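Local coordinates for sporozoite microneme protein essential for cell traversal (Plasmodium berghei, PDB 4U5A) that is essential for the traversal of host cells by malaria sporozoites and folds as a four-helix bundle, though how it acts is not known from its structure alone, at residues 176-179 with 180-184; 58-61 with 62-65. One frame throughout, in Å; residues are numbered along the deposited sequence.

Interaction 1 (176-179 with 180-184)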
# COMPACT_ATOMS: atom_id res chain seq x y z
N PRO A 176 11.84 -10.46 -8.06
CA PRO A 176 10.63 -10.27 -8.88
C PRO A 176 9.42 -9.81 -8.07
O PRO A 176 8.65 -8.97 -8.54
CB PRO A 176 10.37 -11.66 -9.47
CG PRO A 176 11.64 -12.39 -9.37
CD PRO A 176 12.39 -11.82 -8.21
N ILE A 177 9.28 -10.34 -6.86
CA ILE A 177 8.15 -10.00 -5.99
C ILE A 177 8.18 -8.53 -5.58
O ILE A 177 7.18 -7.83 -5.68
CB ILE A 177 8.14 -10.90 -4.73
CG1 ILE A 177 7.89 -12.36 -5.12
CG2 ILE A 177 7.08 -10.44 -3.74
CD1 ILE A 177 7.97 -13.34 -3.97
N TYR A 178 9.35 -8.07 -5.14
CA TYR A 178 9.53 -6.69 -4.71
C TYR A 178 9.41 -5.70 -5.87
O TYR A 178 8.80 -4.64 -5.73
CB TYR A 178 10.87 -6.54 -3.99
CG TYR A 178 11.26 -5.11 -3.67
CD1 TYR A 178 10.71 -4.45 -2.58
CD2 TYR A 178 12.20 -4.44 -4.44
CE1 TYR A 178 11.06 -3.15 -2.28
CE2 TYR A 178 12.56 -3.14 -4.15
CZ TYR A 178 11.99 -2.50 -3.07
OH TYR A 178 12.36 -1.21 -2.78
N ASP A 179 9.99 -6.05 -7.02
CA ASP A 179 9.91 -5.18 -8.19
C ASP A 179 8.47 -5.01 -8.67
O ASP A 179 8.07 -3.94 -9.11
CB ASP A 179 10.78 -5.72 -9.33
CG ASP A 179 12.25 -5.43 -9.13
OD1 ASP A 179 12.62 -4.88 -8.08
OD2 ASP A 179 13.04 -5.77 -10.04
N ASP A 180 7.69 -6.08 -8.56
CA ASP A 180 6.29 -6.05 -8.95
C ASP A 180 5.47 -5.21 -7.98
O ASP A 180 4.52 -4.53 -8.38
CB ASP A 180 5.73 -7.47 -9.03
CG ASP A 180 4.25 -7.54 -8.69
OD1 ASP A 180 3.93 -7.83 -7.51
OD2 ASP A 180 3.41 -7.29 -9.58
N PHE A 181 5.86 -5.22 -6.71
CA PHE A 181 5.18 -4.44 -5.67
C PHE A 181 5.37 -2.96 -5.95
O PHE A 181 4.40 -2.20 -6.00
CB PHE A 181 5.73 -4.79 -4.29
CG PHE A 181 4.96 -4.17 -3.16
CD1 PHE A 181 3.63 -3.82 -3.31
CD2 PHE A 181 5.58 -3.92 -1.94
CE1 PHE A 181 2.92 -3.26 -2.26
CE2 PHE A 181 4.88 -3.36 -0.89
CZ PHE A 181 3.55 -3.02 -1.05
N ILE A 182 6.62 -2.55 -6.14
CA ILE A 182 6.95 -1.16 -6.41
C ILE A 182 6.36 -0.70 -7.74
O ILE A 182 5.95 0.45 -7.88
CB ILE A 182 8.48 -0.95 -6.42
CG1 ILE A 182 9.10 -1.50 -5.14
CG2 ILE A 182 8.82 0.52 -6.58
CD1 ILE A 182 8.55 -0.86 -3.87
N LYS A 183 6.28 -1.62 -8.70
CA LYS A 183 5.70 -1.30 -10.00
C LYS A 183 4.21 -0.99 -9.84
O LYS A 183 3.70 -0.04 -10.44
CB LYS A 183 5.93 -2.45 -10.99
CG LYS A 183 5.56 -2.12 -12.43
CD LYS A 183 4.80 -3.23 -13.12
CE LYS A 183 4.37 -2.79 -14.51
NZ LYS A 183 3.66 -3.87 -15.25
N ASN A 184 3.52 -1.78 -9.01
CA ASN A 184 2.10 -1.56 -8.75
C ASN A 184 1.85 -0.24 -8.03
O ASN A 184 0.85 0.43 -8.28
CB ASN A 184 1.52 -2.71 -7.92
CG ASN A 184 1.20 -3.93 -8.76
OD1 ASN A 184 0.78 -3.82 -9.91
ND2 ASN A 184 1.39 -5.11 -8.18
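The amides of Asp180, Phe181, Ile182 and Lys183 each bond back four residues, to the carbonyls of Pro176, Ile177, Tyr178 and Asp179, in regular alpha-helical geometry. The segment is one continuous piece of helix 167-197, a long helix of the four-helix bundle. Pro176 has no amide hydrogen for the preceding turn, and the helix is kinked there. Of the four bonds, Ile182 N to Tyr178 O is the straightest, with an angle of 172° at the hydrogen and a length of 3.0 Å.

The same pair, Tyr178 and Ile182, carries the side-chain contact. It is an i to i+4 CH-pi contact. With CG anti to the backbone N (chi1 172°), the Tyr178 ring lies beside its own carbonyl carbon, on the side of the next turn, where the Ile182 side chain crosses it obliquely. CG1 of Ile182 lies over one ring face, 3.9 Å from the centroid. The approach is offset toward the rim, on the side of the hydroxyl-bearing carbon. Tyr178 also stacks on Tyr57, and its OH bonds to the Tyr57 carbonyl, which should help fix the ring.

Phe181 is buried and leans away from this pair, toward Leu112 and Asn116 of helix 88-126. At the Tyr178 ring, Ile182 CD1 reaches CE1 at 3.8 Å, and CG1 approaches CZ at 3.7 Å.

Interaction 2 (58-61 with 62-65)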
# COMPACT_ATOMS: atom_id res chain seq x y z
N SER A 58 12.48 -1.63 2.48
CA SER A 58 11.25 -1.10 3.06
C SER A 58 11.09 0.41 2.92
O SER A 58 10.03 0.95 3.23
CB SER A 58 11.17 -1.48 4.54
OG SER A 58 12.24 -0.90 5.27
N PHE A 59 12.13 1.09 2.47
CA PHE A 59 12.11 2.55 2.41
C PHE A 59 11.40 3.07 1.17
O PHE A 59 10.81 4.16 1.19
CB PHE A 59 13.53 3.11 2.49
CG PHE A 59 14.15 3.01 3.85
CD1 PHE A 59 13.35 2.91 4.98
CD2 PHE A 59 15.53 3.01 4.01
CE1 PHE A 59 13.92 2.82 6.25
CE2 PHE A 59 16.10 2.92 5.26
CZ PHE A 59 15.29 2.82 6.39
N VAL A 60 11.44 2.31 0.09
CA VAL A 60 10.84 2.74 -1.16
C VAL A 60 9.30 2.75 -1.12
O VAL A 60 8.69 3.72 -1.57
CB VAL A 60 11.33 1.87 -2.35
CG1 VAL A 60 10.76 2.38 -3.67
CG2 VAL A 60 12.84 1.87 -2.40
N PRO A 61 8.66 1.69 -0.57
CA PRO A 61 7.19 1.76 -0.51
C PRO A 61 6.68 2.93 0.32
O PRO A 61 5.63 3.48 -0.01
CB PRO A 61 6.80 0.43 0.14
CG PRO A 61 7.91 -0.49 -0.21
CD PRO A 61 9.14 0.36 -0.16
N GLU A 62 7.42 3.32 1.36
CA GLU A 62 7.03 4.46 2.19
C GLU A 62 7.10 5.74 1.38
O GLU A 62 6.26 6.62 1.51
CB GLU A 62 7.91 4.58 3.44
CG GLU A 62 7.45 5.68 4.40
CD GLU A 62 8.33 5.85 5.61
OE1 GLU A 62 9.33 5.10 5.74
OE2 GLU A 62 8.03 6.73 6.45
N GLU A 63 8.11 5.83 0.52
CA GLU A 63 8.27 7.00 -0.33
C GLU A 63 7.12 7.13 -1.31
O GLU A 63 6.62 8.24 -1.54
CB GLU A 63 9.60 6.94 -1.07
CG GLU A 63 10.83 7.09 -0.17
CD GLU A 63 12.14 6.95 -0.93
OE1 GLU A 63 12.16 6.26 -1.97
OE2 GLU A 63 13.15 7.55 -0.49
N LYS A 64 6.67 6.01 -1.86
CA LYS A 64 5.58 6.00 -2.82
C LYS A 64 4.27 6.44 -2.18
O LYS A 64 3.45 7.11 -2.81
CB LYS A 64 5.42 4.61 -3.43
CG LYS A 64 6.60 4.14 -4.26
CD LYS A 64 6.72 4.95 -5.54
CE LYS A 64 7.94 4.54 -6.35
NZ LYS A 64 8.01 5.31 -7.63
N LEU A 65 4.07 6.07 -0.92
CA LEU A 65 2.85 6.42 -0.22
C LEU A 65 2.91 7.88 0.23
O LEU A 65 1.89 8.55 0.35
CB LEU A 65 2.63 5.49 0.97
CG LEU A 65 2.35 4.03 0.57
CD1 LEU A 65 2.03 3.16 1.77
CD2 LEU A 65 1.22 3.97 -0.44
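Glu62 follows Pro61 directly in the first turns of helix 59-84. Its CB lies 3.7 Å from Phe59 O. The extended side chain heads for helix 10-39, where it touches Lys29.

Glu63 comes next. Its amide bonds to Phe59 O at 3.2 Å. A chi1 of -68° puts CG beside the backbone N, and from there the extended chain starts out alongside the Phe59 carbonyl. Farther out, OE1 of Glu63 passes alongside Val60 and ends 3.8 Å from its CA.

Lys64 donates its amide to Val60 O at 3.1 Å. The chain bends at chi2 (-69°), and its methylene CE comes loosely alongside Val60 CG1 at 4.4 Å. The bend turns the side chain toward helix 167-197. There NZ makes a weak hydrogen bond to Thr186 OG1, and the side chain also touches Ile189.

Leu65 closes the segment. Its amide N bonds to Pro61 O at 3.2 Å. Its buried side chain packs on Lys29 and Ile32 of helix 10-39. Glu62 and Leu65 therefore both meet Lys29, while Lys64 serves the other neighbouring helix.

Pro61 sits where an amide hydrogen is not needed for the helix to begin, yet its carbonyl is used. Its ring touches Ile182 of helix 167-197. Proline in the first turn is a familiar feature of alpha helices. Here it belongs to the start of a long helix in a four-helix bundle.

In the fold
From the N terminus, the chain runs through helix 10-39 and the short helix 49-57 to interaction 2, at the start of helix 59-84. It then passes along helix 88-126 and the shorter helices before interaction 1, on helix 167-197. Each contact is local to one helix and closes no long loop. They come in series, neither nesting nor crossing. In space their centres are about 12 Å apart, and the helices meet directly. Tyr178 and Ile182 pack on Val60, and Ile182 also reaches Pro61 and Lys64. Segment 62-65 touches helix 10-39 as well, and interaction 1 touches helix 88-126. Together they join all four long helices.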